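PDB 4XIJ: shikimate 5-dehydrogenase from Mycobacterium fortuitum subsp. fortuitum DSM 46621, which probably catalyses the NADP-dependent interconversion of 3-dehydroshikimate and shikimate, the fourth of seven steps in chorismate biosynthesis. Local coordinates for residues E82-R87 with W108-T113; T99-P104 with V257-G262. All coordinates share one frame; numbering follows the deposited sequence. Where two conformers were deposited one is given.

Interaction 1. Residues E82-R87 with W108-T113; sequences EFADQR and WRADNT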
# COMPACT_ATOMS: atom_id res chain seq x y z
N GLU A 82 1.91 7.95 15.22
CA GLU A 82 2.04 8.76 16.44
C GLU A 82 2.35 7.93 17.67
O GLU A 82 3.02 8.40 18.58
CB GLU A 82 0.76 9.56 16.69
CG GLU A 82 0.52 10.60 15.67
CD GLU A 82 0.17 11.94 16.30
OE1 GLU A 82 1.01 12.88 16.28
OE2 GLU A 82 -0.96 12.04 16.83
N PHE A 83 1.85 6.71 17.71
CA PHE A 83 1.99 5.86 18.89
C PHE A 83 3.44 5.36 19.03
O PHE A 83 3.99 5.28 20.15
CB PHE A 83 1.03 4.66 18.84
CG PHE A 83 1.44 3.56 19.74
CD1 PHE A 83 1.14 3.59 21.11
CD2 PHE A 83 2.16 2.50 19.24
CE1 PHE A 83 1.64 2.60 21.97
CE2 PHE A 83 2.63 1.50 20.07
CZ PHE A 83 2.35 1.54 21.44
N ALA A 84 4.06 5.04 17.88
CA ALA A 84 5.30 4.25 17.88
C ALA A 84 6.48 5.04 18.46
O ALA A 84 6.62 6.25 18.22
CB ALA A 84 5.64 3.81 16.48
N ASP A 85 7.34 4.37 19.21
CA ASP A 85 8.42 5.20 19.74
C ASP A 85 9.59 5.25 18.72
O ASP A 85 10.46 6.09 18.89
CB ASP A 85 8.84 4.72 21.13
CG ASP A 85 9.06 3.23 21.19
OD1 ASP A 85 8.05 2.49 21.11
OD2 ASP A 85 10.24 2.83 21.33
N GLN A 86 9.52 4.50 17.63
CA GLN A 86 10.50 4.55 16.56
C GLN A 86 9.73 4.52 15.24
O GLN A 86 8.67 3.89 15.18
CB GLN A 86 11.47 3.38 16.70
CG GLN A 86 12.17 3.38 18.09
CD GLN A 86 12.70 2.00 18.57
OE1 GLN A 86 13.40 1.32 17.85
NE2 GLN A 86 12.34 1.61 19.79
N ARG A 87 10.22 5.19 14.21
CA ARG A 87 9.55 5.08 12.93
C ARG A 87 10.54 5.14 11.83
O ARG A 87 11.56 5.81 11.92
CB ARG A 87 8.51 6.15 12.70
CG ARG A 87 8.92 7.51 13.02
CD ARG A 87 8.21 7.94 14.35
NE ARG A 87 8.25 9.40 14.51
CZ ARG A 87 9.37 10.11 14.73
NH1 ARG A 87 10.55 9.50 14.83
NH2 ARG A 87 9.31 11.44 14.85
N TRP A 108 8.15 -0.12 19.98
CA TRP A 108 7.39 -0.45 18.77
C TRP A 108 7.89 0.45 17.67
O TRP A 108 8.00 1.68 17.85
CB TRP A 108 5.89 -0.22 18.98
CG TRP A 108 5.19 -1.24 19.79
CD1 TRP A 108 4.90 -1.18 21.14
CD2 TRP A 108 4.66 -2.49 19.32
NE1 TRP A 108 4.20 -2.31 21.52
CE2 TRP A 108 4.05 -3.13 20.43
CE3 TRP A 108 4.62 -3.13 18.06
CZ2 TRP A 108 3.40 -4.36 20.31
CZ3 TRP A 108 3.98 -4.37 17.95
CH2 TRP A 108 3.39 -4.97 19.08
N ARG A 109 8.20 -0.15 16.53
CA ARG A 109 8.66 0.60 15.37
C ARG A 109 7.56 0.66 14.30
O ARG A 109 7.05 -0.39 13.85
CB ARG A 109 9.94 -0.05 14.80
CG ARG A 109 10.55 0.72 13.59
CD ARG A 109 11.82 -0.04 13.06
NE ARG A 109 11.40 -1.25 12.35
CZ ARG A 109 11.91 -2.47 12.54
NH1 ARG A 109 12.92 -2.68 13.40
NH2 ARG A 109 11.42 -3.51 11.87
N ALA A 110 7.22 1.87 13.86
CA ALA A 110 6.25 2.07 12.81
C ALA A 110 6.87 2.04 11.43
O ALA A 110 7.93 2.62 11.21
CB ALA A 110 5.56 3.41 12.96
N ASP A 111 6.21 1.37 10.49
CA ASP A 111 6.67 1.40 9.11
C ASP A 111 5.46 1.53 8.20
O ASP A 111 4.30 1.34 8.64
CB ASP A 111 7.51 0.15 8.76
CG ASP A 111 8.28 0.25 7.43
OD1 ASP A 111 8.46 1.36 6.86
OD2 ASP A 111 8.75 -0.82 6.98
N ASN A 112 5.72 1.85 6.95
CA ASN A 112 4.65 1.88 5.97
C ASN A 112 4.97 0.95 4.81
O ASN A 112 5.78 1.28 3.96
CB ASN A 112 4.40 3.32 5.47
CG ASN A 112 3.14 3.41 4.65
OD1 ASN A 112 3.01 2.67 3.65
ND2 ASN A 112 2.17 4.26 5.07
N THR A 113 4.36 -0.25 4.79
CA THR A 113 4.65 -1.15 3.70
C THR A 113 3.65 -1.01 2.55
O THR A 113 3.78 -1.71 1.55
CB THR A 113 4.68 -2.62 4.16
OG1 THR A 113 3.34 -3.06 4.47
CG2 THR A 113 5.64 -2.79 5.35

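Interaction 2. Residues T99-P104 with V257-G262; sequences TLVRMP and VEQFTG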
# COMPACT_ATOMS: atom_id res chain seq x y z
N THR A 99 2.06 -0.59 9.77
CA THR A 99 2.82 -1.69 10.37
C THR A 99 3.45 -1.23 11.66
O THR A 99 4.03 -0.14 11.72
CB THR A 99 3.97 -2.18 9.45
OG1 THR A 99 3.45 -2.50 8.14
CG2 THR A 99 4.66 -3.46 10.02
N LEU A 100 3.31 -2.07 12.69
CA LEU A 100 4.00 -1.83 13.98
C LEU A 100 4.77 -3.07 14.32
O LEU A 100 4.19 -4.16 14.33
CB LEU A 100 3.00 -1.48 15.08
CG LEU A 100 2.33 -0.11 14.95
CD1 LEU A 100 1.11 -0.02 15.89
CD2 LEU A 100 3.36 0.99 15.22
N VAL A 101 6.07 -2.92 14.52
CA VAL A 101 6.91 -4.09 14.78
C VAL A 101 7.53 -3.98 16.17
O VAL A 101 8.11 -2.96 16.50
CB VAL A 101 8.05 -4.26 13.76
CG1 VAL A 101 8.86 -5.60 14.04
CG2 VAL A 101 7.47 -4.27 12.36
N ARG A 102 7.46 -5.05 16.97
CA ARG A 102 8.12 -5.02 18.26
C ARG A 102 9.67 -5.10 18.08
O ARG A 102 10.22 -5.93 17.32
CB ARG A 102 7.63 -6.18 19.11
CG ARG A 102 7.83 -5.97 20.65
CD ARG A 102 7.00 -4.80 21.09
NE ARG A 102 6.77 -4.70 22.53
CZ ARG A 102 5.89 -5.46 23.20
NH1 ARG A 102 5.73 -5.28 24.51
NH2 ARG A 102 5.19 -6.43 22.58
N MET A 103 10.35 -4.17 18.75
CA MET A 103 11.81 -4.09 18.72
C MET A 103 12.40 -5.01 19.74
O MET A 103 11.72 -5.36 20.73
CB MET A 103 12.24 -2.65 18.97
CG MET A 103 11.93 -1.69 17.84
SD MET A 103 12.64 -2.23 16.28
CE MET A 103 11.27 -3.17 15.66
N PRO A 104 13.69 -5.44 19.52
CA PRO A 104 14.25 -6.44 20.44
C PRO A 104 14.22 -6.02 21.92
O PRO A 104 14.15 -6.87 22.78
CB PRO A 104 15.71 -6.61 19.98
CG PRO A 104 15.86 -5.92 18.63
CD PRO A 104 14.61 -5.06 18.42
N VAL A 257 5.73 -9.71 6.87
CA VAL A 257 6.13 -11.07 7.29
C VAL A 257 7.63 -11.10 7.59
O VAL A 257 8.04 -11.71 8.61
CB VAL A 257 5.75 -12.11 6.23
CG1 VAL A 257 6.44 -13.48 6.49
CG2 VAL A 257 4.21 -12.24 6.19
N GLU A 258 8.45 -10.43 6.75
CA GLU A 258 9.88 -10.47 6.96
C GLU A 258 10.23 -9.74 8.26
O GLU A 258 11.09 -10.21 9.04
CB GLU A 258 10.62 -9.89 5.76
CG GLU A 258 10.42 -10.77 4.56
CD GLU A 258 11.36 -10.40 3.42
OE1 GLU A 258 12.04 -9.35 3.48
OE2 GLU A 258 11.40 -11.17 2.43
N GLN A 259 9.61 -8.59 8.51
CA GLN A 259 9.92 -7.88 9.74
C GLN A 259 9.44 -8.62 10.99
O GLN A 259 10.10 -8.54 12.05
CB GLN A 259 9.30 -6.47 9.70
CG GLN A 259 10.01 -5.59 8.66
CD GLN A 259 9.53 -4.16 8.70
OE1 GLN A 259 9.44 -3.56 9.76
NE2 GLN A 259 9.19 -3.59 7.53
N PHE A 260 8.29 -9.29 10.91
CA PHE A 260 7.77 -9.96 12.11
C PHE A 260 8.56 -11.24 12.41
O PHE A 260 8.76 -11.59 13.58
CB PHE A 260 6.29 -10.37 11.98
CG PHE A 260 5.27 -9.22 11.86
CD1 PHE A 260 5.64 -7.87 11.76
CD2 PHE A 260 3.89 -9.53 11.84
CE1 PHE A 260 4.68 -6.87 11.63
CE2 PHE A 260 2.90 -8.52 11.69
CZ PHE A 260 3.31 -7.19 11.59
N THR A 261 8.94 -11.98 11.36
CA THR A 261 9.53 -13.33 11.58
C THR A 261 11.03 -13.36 11.49
O THR A 261 11.63 -14.33 11.93
CB THR A 261 9.03 -14.37 10.55
OG1 THR A 261 9.48 -13.99 9.25
CG2 THR A 261 7.51 -14.44 10.59
N GLY A 262 11.62 -12.34 10.88
CA GLY A 262 13.05 -12.36 10.58
C GLY A 262 13.47 -13.32 9.48
O GLY A 262 14.68 -13.55 9.30

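Interaction 1. Residues E82-R87 with W108-T113
Phe83 turns the edge of its ring toward the indole of Trp108: CD1 of the indole lies near the plane of the phenyl ring, 3.7 Å from Phe83 CE2. The two ring planes are inclined at 58°, an oblique meeting that is neither a stack nor a T-shaped pair. Phe83 CG sits anti to the backbone N (chi1 160°), and the side chain also packs on Leu56 and Val60 of helix 56-61; the side chain of Trp108 also touches Val60 and Leu100. The carboxylate of Asp85 is a second flat group in the contact. In the conformer given, Asp85 OD1 takes the backbone N-H of Trp108 on the syn side, somewhat out of the carboxylate plane, at 2.8 Å in an almost straight bond of 175°.

From here the chain runs parallel to strand 108-111. Gln86 N donates to Trp108 O at 3.2 Å, and Gln86 O accepts the N-H of Ala110 at 2.8 Å; CA-H groups of Arg109 and Arg87 add C-H...O contacts with Gln86 O and Ala110 O. Ala84 and Ala110 meet methyl to methyl, their CB atoms 3.5 Å apart. On the sheet face that carries Gln86 and Arg109, CB of the former lies 4.2 Å from CG of the latter.

Strand 86-87 is thus joined to the sheet as one of its two edge strands, beside strand 108-111. Trp108 N, at the start of strand 108-111, is paired by a carboxylate in place of a backbone carbonyl, and in this conformer the negative charge of Asp85 is probably eased by the N-H of Trp108.

Interaction 2. Residues T99-P104 with V257-G262
Val101, Phe260 and Gln259 carry this contact, with the valine pointing from the strand toward the last turn of helix 246-261. One methyl does most of the touching: Val101 CG2 lies 3.3 Å from the amide oxygen OE1 of Gln259 and 3.9 Å from Phe260 CE1, so it fits between the two helix side chains. The other methyl, CG1, anti to the backbone N (chi1 -176°), reaches the backbone carbonyl O of Gln259 at 3.8 Å.

Phe260 presents the edge of its ring to the strand. Its CE1 meets Thr99 CG2 at 3.8 Å, and both this methyl and Val101 CG2 lie near the plane of the ring. Gln259 stretches out beyond CG and crosses the valine at about a right angle; its amide is held by the next strand, OE1 accepting from Arg109 NH2 and NE2 donating to Asp111 OD2. Thr99 OG1 turns instead to Gln256 NE2, one helical turn earlier.

The axes of strand 99-102 and of the segment 257-261 of the helix run nearly parallel, 20° apart, and approach to 8.6 Å. Helix 246-261, which lies in the C-terminal family region, is thereby laid against the sheet of the substrate-binding domain. Phe260 also packs on His32 and Tyr36 of helix 28-38, while strand 99-102 is flanked in its sheet by the antiparallel strands 67-72 and 108-111.

Going from the N terminus, helix 77-83 runs into strand 86-87, and interaction 1 closes the short loop from there to strand 108-111, with 20 residues between its segments. Strand 99-102 lies inside that loop, yet its partner in interaction 2 comes only after a further 152 residues that include the whole second sheet. The two closures therefore cross. Strands 99-102 and 108-111 are neighbours in the first sheet, where Val101 N lies 2.8 Å from Arg109 O, a probable hydrogen bond. Interaction 1 ties strand 86-87, at one edge, to this sheet, whereas interaction 2 brings the late helix 246-261 back against it.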